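Local coordinates for protein chitinase (Jonesia denitrificans, PDB 5VG0) that probably binds and breaks down chitin, this chain being the copper-dependent lytic polysaccharide monooxygenase domain of a larger multidomain chitinase, at residues 10-23 with 50-62. Residues are numbered along the deposited sequence; the frame is centred on the assembly and turned at random.
Sequences RQALCASGETSFDC and AILDDNSKPWPTT
In the helical and loop region between strands 2-6 and 62-64 of this AA10-type monooxygenase domain, the indole of Trp59 is sandwiched between Arg10 of helix 10-15 and Phe21 of the loop that follows. The Arg10 chain runs extended from CG to NE and crosses one face of Trp59: Arg10 CD sits 3.8 Å from the centroid of the Trp59 six-membered ring, a CH-pi contact, and the guanidinium lies flat on the Trp59 five-membered ring as a cation-pi stack, planes 7° apart. In its own plane the Arg10 guanidinium grips Asn55 end-on, NH1 and NH2 both donating to OD1; NH1 of Arg10 also donates to Leu52 O at 2.8 Å. With NE salt-bridged to Asp138, Arg10 joins helix 10-15 and segment 50-62 to strand 131-141 of the core beta-sandwich. A leucine here would probably leave Asn55 OD1 and Leu52 O without their donors, Asp138 without its countercharge and the indole without its cationic cover. On the opposite face Phe21 meets Trp59 edge-to-face, a T-shaped pair at 87°, Phe21 CZ lying 3.8 Å from Trp59 CZ3. Trp59 NE1 donates to Asp54 O (2.9 Å), which, in the ring plane, helps to fix the rotation of the indole; at the far rim Cys14 SG, disulfide-bonded to Cys23, lies 3.8 Å from Trp59 CH2. Phe21 is itself covered by Lys57, whose chain bends at chi2 (-76°) to lay CD over the phenyl face, 4.0 Å from its centroid, before NZ turns off to a salt bridge with Asp54 OD2. Near the surface a water accepts from Ser20 N and donates to Pro58 O, and Leu13 CD1 packs against CD of the Pro60 ring at 4.1 Å.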
loop_
_atom_site.group_PDB
_atom_site.type_symbol
_atom_site.label_atom_id
_atom_site.label_comp_id
_atom_site.label_asym_id
_atom_site.label_seq_id
_atom_site.Cartn_x
_atom_site.Cartn_y
_atom_site.Cartn_z
ATOM N N ARG A 10 -2.073 4.202 -4.579
ATOM C CA ARG A 10 -2.593 5.553 -4.747
ATOM C C ARG A 10 -1.473 6.586 -4.640
ATOM O O ARG A 10 -1.388 7.498 -5.467
ATOM C CB ARG A 10 -3.732 5.817 -3.754
ATOM C CG ARG A 10 -4.987 5.011 -4.060
ATOM C CD ARG A 10 -6.141 5.393 -3.168
ATOM N NE ARG A 10 -7.314 4.607 -3.514
ATOM C CZ ARG A 10 -8.503 4.718 -2.956
ATOM N NH1 ARG A 10 -8.722 5.587 -1.996
ATOM N NH2 ARG A 10 -9.469 3.938 -3.397
ATOM N N GLN A 11 -0.588 6.439 -3.658
ATOM C CA GLN A 11 0.499 7.400 -3.522
ATOM C C GLN A 11 1.473 7.313 -4.691
ATOM O O GLN A 11 2.019 8.335 -5.110
ATOM C CB GLN A 11 1.206 7.291 -2.161
ATOM C CG GLN A 11 1.707 5.918 -1.749
ATOM C CD GLN A 11 0.737 5.227 -0.825
ATOM O OE1 GLN A 11 -0.423 5.018 -1.180
ATOM N NE2 GLN A 11 1.181 4.906 0.373
ATOM N N ALA A 12 1.719 6.104 -5.217
ATOM C CA ALA A 12 2.578 5.972 -6.394
ATOM C C ALA A 12 2.012 6.708 -7.596
ATOM O O ALA A 12 2.753 7.351 -8.349
ATOM C CB ALA A 12 2.757 4.502 -6.754
ATOM N N LEU A 13 0.701 6.627 -7.794
ATOM C CA LEU A 13 0.068 7.286 -8.929
ATOM C C LEU A 13 0.149 8.792 -8.790
ATOM O O LEU A 13 0.376 9.505 -9.775
ATOM C CB LEU A 13 -1.373 6.814 -9.050
ATOM C CG LEU A 13 -1.503 5.340 -9.448
ATOM C CD1 LEU A 13 -2.904 4.837 -9.176
ATOM C CD2 LEU A 13 -1.138 5.109 -10.876
ATOM N N CYS A 14 -0.024 9.301 -7.578
ATOM C CA CYS A 14 0.169 10.721 -7.340
ATOM C C CYS A 14 1.603 11.131 -7.692
ATOM O O CYS A 14 1.826 12.129 -8.385
ATOM C CB CYS A 14 -0.132 11.059 -5.875
ATOM S SG CYS A 14 -1.870 10.943 -5.435
ATOM N N ALA A 15 2.587 10.383 -7.194
ATOM C CA ALA A 15 3.989 10.750 -7.355
ATOM C C ALA A 15 4.443 10.631 -8.803
ATOM O O ALA A 15 5.387 11.312 -9.211
ATOM C CB ALA A 15 4.850 9.885 -6.437
ATOM N N SER A 16 3.827 9.767 -9.583
ATOM C CA SER A 16 4.173 9.569 -10.980
ATOM C C SER A 16 3.429 10.511 -11.910
ATOM O O SER A 16 3.641 10.457 -13.124
ATOM C CB SER A 16 3.871 8.125 -11.388
ATOM O OG SER A 16 4.675 7.222 -10.658
ATOM N N GLY A 17 2.553 11.361 -11.384
ATOM C CA GLY A 17 1.780 12.264 -12.214
ATOM C C GLY A 17 0.699 11.578 -13.010
ATOM O O GLY A 17 0.259 12.101 -14.030
ATOM N N GLU A 18 0.252 10.411 -12.564
ATOM C CA GLU A 18 -0.742 9.637 -13.290
ATOM C C GLU A 18 -2.172 9.995 -12.905
ATOM O O GLU A 18 -3.098 9.675 -13.657
ATOM C CB GLU A 18 -0.484 8.141 -13.094
ATOM C CG GLU A 18 0.865 7.683 -13.622
ATOM C CD GLU A 18 0.856 7.438 -15.107
ATOM O OE1 GLU A 18 -0.248 7.322 -15.685
ATOM O OE2 GLU A 18 1.952 7.365 -15.708
ATOM N N THR A 19 -2.378 10.697 -11.806
ATOM C CA THR A 19 -3.714 11.159 -11.472
ATOM C C THR A 19 -4.025 12.436 -12.238
ATOM O O THR A 19 -3.132 13.188 -12.619
ATOM C CB THR A 19 -3.826 11.430 -9.975
ATOM O OG1 THR A 19 -2.869 12.414 -9.590
ATOM C CG2 THR A 19 -3.592 10.156 -9.177
ATOM N N SER A 20 -5.306 12.675 -12.440
ATOM C CA SER A 20 -5.795 13.867 -13.120
ATOM C C SER A 20 -6.134 14.993 -12.159
ATOM O O SER A 20 -6.673 16.019 -12.573
ATOM C CB SER A 20 -7.051 13.503 -13.897
ATOM O OG SER A 20 -7.993 12.963 -12.999
ATOM N N PHE A 21 -5.869 14.808 -10.891
ATOM C CA PHE A 21 -6.112 15.779 -9.852
ATOM C C PHE A 21 -4.833 15.929 -9.046
ATOM O O PHE A 21 -3.982 15.035 -9.012
ATOM C CB PHE A 21 -7.277 15.325 -8.960
ATOM C CG PHE A 21 -7.144 13.902 -8.475
ATOM C CD1 PHE A 21 -7.650 12.848 -9.211
ATOM C CD2 PHE A 21 -6.486 13.620 -7.288
ATOM C CE1 PHE A 21 -7.498 11.545 -8.777
ATOM C CE2 PHE A 21 -6.343 12.316 -6.848
ATOM C CZ PHE A 21 -6.839 11.291 -7.597
ATOM N N ASP A 22 -4.699 17.081 -8.410
ATOM C CA ASP A 22 -3.542 17.366 -7.572
ATOM C C ASP A 22 -3.705 16.629 -6.248
ATOM O O ASP A 22 -4.734 16.752 -5.583
ATOM C CB ASP A 22 -3.468 18.883 -7.352
ATOM C CG ASP A 22 -2.254 19.350 -6.529
ATOM O OD1 ASP A 22 -1.371 18.554 -6.145
ATOM O OD2 ASP A 22 -2.181 20.580 -6.291
ATOM N N CYS A 23 -2.707 15.850 -5.882
ATOM C CA CYS A 23 -2.754 15.134 -4.618
ATOM C C CYS A 23 -2.149 15.911 -3.466
ATOM O O CYS A 23 -2.258 15.461 -2.329
ATOM C CB CYS A 23 -2.011 13.805 -4.723
ATOM S SG CYS A 23 -2.589 12.751 -6.042
ATOM N N ALA A 50 -4.843 12.794 3.824
ATOM C CA ALA A 50 -6.253 12.419 3.813
ATOM C C ALA A 50 -6.802 12.217 2.404
ATOM O O ALA A 50 -7.788 11.495 2.239
ATOM C CB ALA A 50 -7.096 13.470 4.535
ATOM N N ILE A 51 -6.204 12.836 1.387
ATOM C CA ILE A 51 -6.683 12.638 0.023
ATOM C C ILE A 51 -6.688 11.165 -0.353
ATOM O O ILE A 51 -7.501 10.733 -1.175
ATOM C CB ILE A 51 -5.846 13.467 -0.965
ATOM C CG1 ILE A 51 -6.478 13.411 -2.366
ATOM C CG2 ILE A 51 -4.408 12.960 -1.003
ATOM C CD1 ILE A 51 -6.362 14.641 -3.163
ATOM N N LEU A 52 -5.776 10.368 0.222
ATOM C CA LEU A 52 -5.696 8.957 -0.131
ATOM C C LEU A 52 -6.941 8.188 0.267
ATOM O O LEU A 52 -7.147 7.081 -0.235
ATOM C CB LEU A 52 -4.477 8.314 0.523
ATOM C CG LEU A 52 -3.125 8.908 0.121
ATOM C CD1 LEU A 52 -2.021 8.267 0.935
ATOM C CD2 LEU A 52 -2.867 8.748 -1.380
ATOM N N ASP A 53 -7.750 8.727 1.178
ATOM C CA ASP A 53 -8.992 8.097 1.603
ATOM C C ASP A 53 -10.199 8.540 0.792
ATOM O O ASP A 53 -11.291 8.024 1.025
ATOM C CB ASP A 53 -9.286 8.429 3.072
ATOM C CG ASP A 53 -8.214 7.952 4.030
ATOM O OD1 ASP A 53 -7.682 6.855 3.838
ATOM O OD2 ASP A 53 -7.939 8.672 5.025
ATOM N N ASP A 54 -10.042 9.477 -0.134
ATOM C CA ASP A 54 -11.177 10.094 -0.814
ATOM C C ASP A 54 -11.544 9.258 -2.032
ATOM O O ASP A 54 -10.932 9.380 -3.097
ATOM C CB ASP A 54 -10.824 11.520 -1.213
ATOM C CG ASP A 54 -11.981 12.262 -1.823
ATOM O OD1 ASP A 54 -13.027 11.641 -2.078
ATOM O OD2 ASP A 54 -11.812 13.468 -2.045
ATOM N N ASN A 55 -12.570 8.431 -1.893
ATOM C CA ASN A 55 -13.002 7.548 -2.969
ATOM C C ASN A 55 -13.812 8.262 -4.041
ATOM O O ASN A 55 -14.129 7.645 -5.061
ATOM C CB ASN A 55 -13.783 6.358 -2.413
ATOM C CG ASN A 55 -12.923 5.469 -1.557
ATOM O OD1 ASN A 55 -11.798 5.130 -1.916
ATOM N ND2 ASN A 55 -13.421 5.125 -0.405
ATOM N N SER A 56 -14.145 9.533 -3.855
ATOM C CA SER A 56 -14.851 10.276 -4.888
ATOM C C SER A 56 -13.932 10.704 -6.020
ATOM O O SER A 56 -14.416 11.064 -7.101
ATOM C CB SER A 56 -15.545 11.493 -4.285
ATOM O OG SER A 56 -14.642 12.555 -4.023
ATOM N N LYS A 57 -12.623 10.659 -5.805
ATOM C CA LYS A 57 -11.689 11.029 -6.849
ATOM C C LYS A 57 -11.624 9.916 -7.890
ATOM O O LYS A 57 -11.825 8.738 -7.568
ATOM C CB LYS A 57 -10.294 11.238 -6.273
ATOM C CG LYS A 57 -10.157 12.357 -5.250
ATOM C CD LYS A 57 -10.163 13.713 -5.919
ATOM C CE LYS A 57 -10.209 14.861 -4.915
ATOM N NZ LYS A 57 -11.590 15.141 -4.427
ATOM N N PRO A 58 -11.304 10.254 -9.144
ATOM C CA PRO A 58 -11.194 9.223 -10.203
ATOM C C PRO A 58 -9.843 8.519 -10.152
ATOM O O PRO A 58 -8.963 8.713 -10.994
ATOM C CB PRO A 58 -11.403 10.046 -11.481
ATOM C CG PRO A 58 -10.858 11.378 -11.143
ATOM C CD PRO A 58 -11.221 11.619 -9.706
ATOM N N TRP A 59 -9.667 7.691 -9.126
ATOM C CA TRP A 59 -8.431 6.948 -8.972
ATOM C C TRP A 59 -8.288 5.964 -10.125
ATOM O O TRP A 59 -9.209 5.185 -10.382
ATOM C CB TRP A 59 -8.426 6.164 -7.645
ATOM C CG TRP A 59 -8.311 7.071 -6.464
ATOM C CD1 TRP A 59 -9.299 7.437 -5.605
ATOM C CD2 TRP A 59 -7.127 7.746 -6.021
ATOM N NE1 TRP A 59 -8.805 8.291 -4.653
ATOM C CE2 TRP A 59 -7.475 8.507 -4.891
ATOM C CE3 TRP A 59 -5.803 7.779 -6.470
ATOM C CZ2 TRP A 59 -6.555 9.290 -4.209
ATOM C CZ3 TRP A 59 -4.882 8.564 -5.784
ATOM C CH2 TRP A 59 -5.265 9.308 -4.678
ATOM N N PRO A 60 -7.148 5.921 -10.798
ATOM C CA PRO A 60 -6.948 4.902 -11.830
ATOM C C PRO A 60 -6.884 3.510 -11.236
ATOM O O PRO A 60 -6.429 3.311 -10.119
ATOM C CB PRO A 60 -5.596 5.296 -12.445
ATOM C CG PRO A 60 -5.396 6.714 -12.095
ATOM C CD PRO A 60 -6.040 6.889 -10.764
ATOM N N THR A 61 -7.328 2.538 -12.009
ATOM C CA THR A 61 -7.258 1.146 -11.599
ATOM C C THR A 61 -6.290 0.392 -12.494
ATOM O O THR A 61 -6.073 0.761 -13.656
ATOM C CB THR A 61 -8.633 0.470 -11.660
ATOM O OG1 THR A 61 -9.138 0.505 -12.992
ATOM C CG2 THR A 61 -9.624 1.150 -10.725
ATOM N N THR A 62 -5.713 -0.671 -11.948
ATOM C CA THR A 62 -4.823 -1.546 -12.691
ATOM C C THR A 62 -5.491 -2.897 -12.877
ATOM O O THR A 62 -6.003 -3.482 -11.921
ATOM C CB THR A 62 -3.513 -1.713 -11.932
ATOM O OG1 THR A 62 -2.949 -0.429 -11.683
ATOM C CG2 THR A 62 -2.517 -2.552 -12.716
HETATM O O HOH W 1 -6.955 10.170 -12.311
#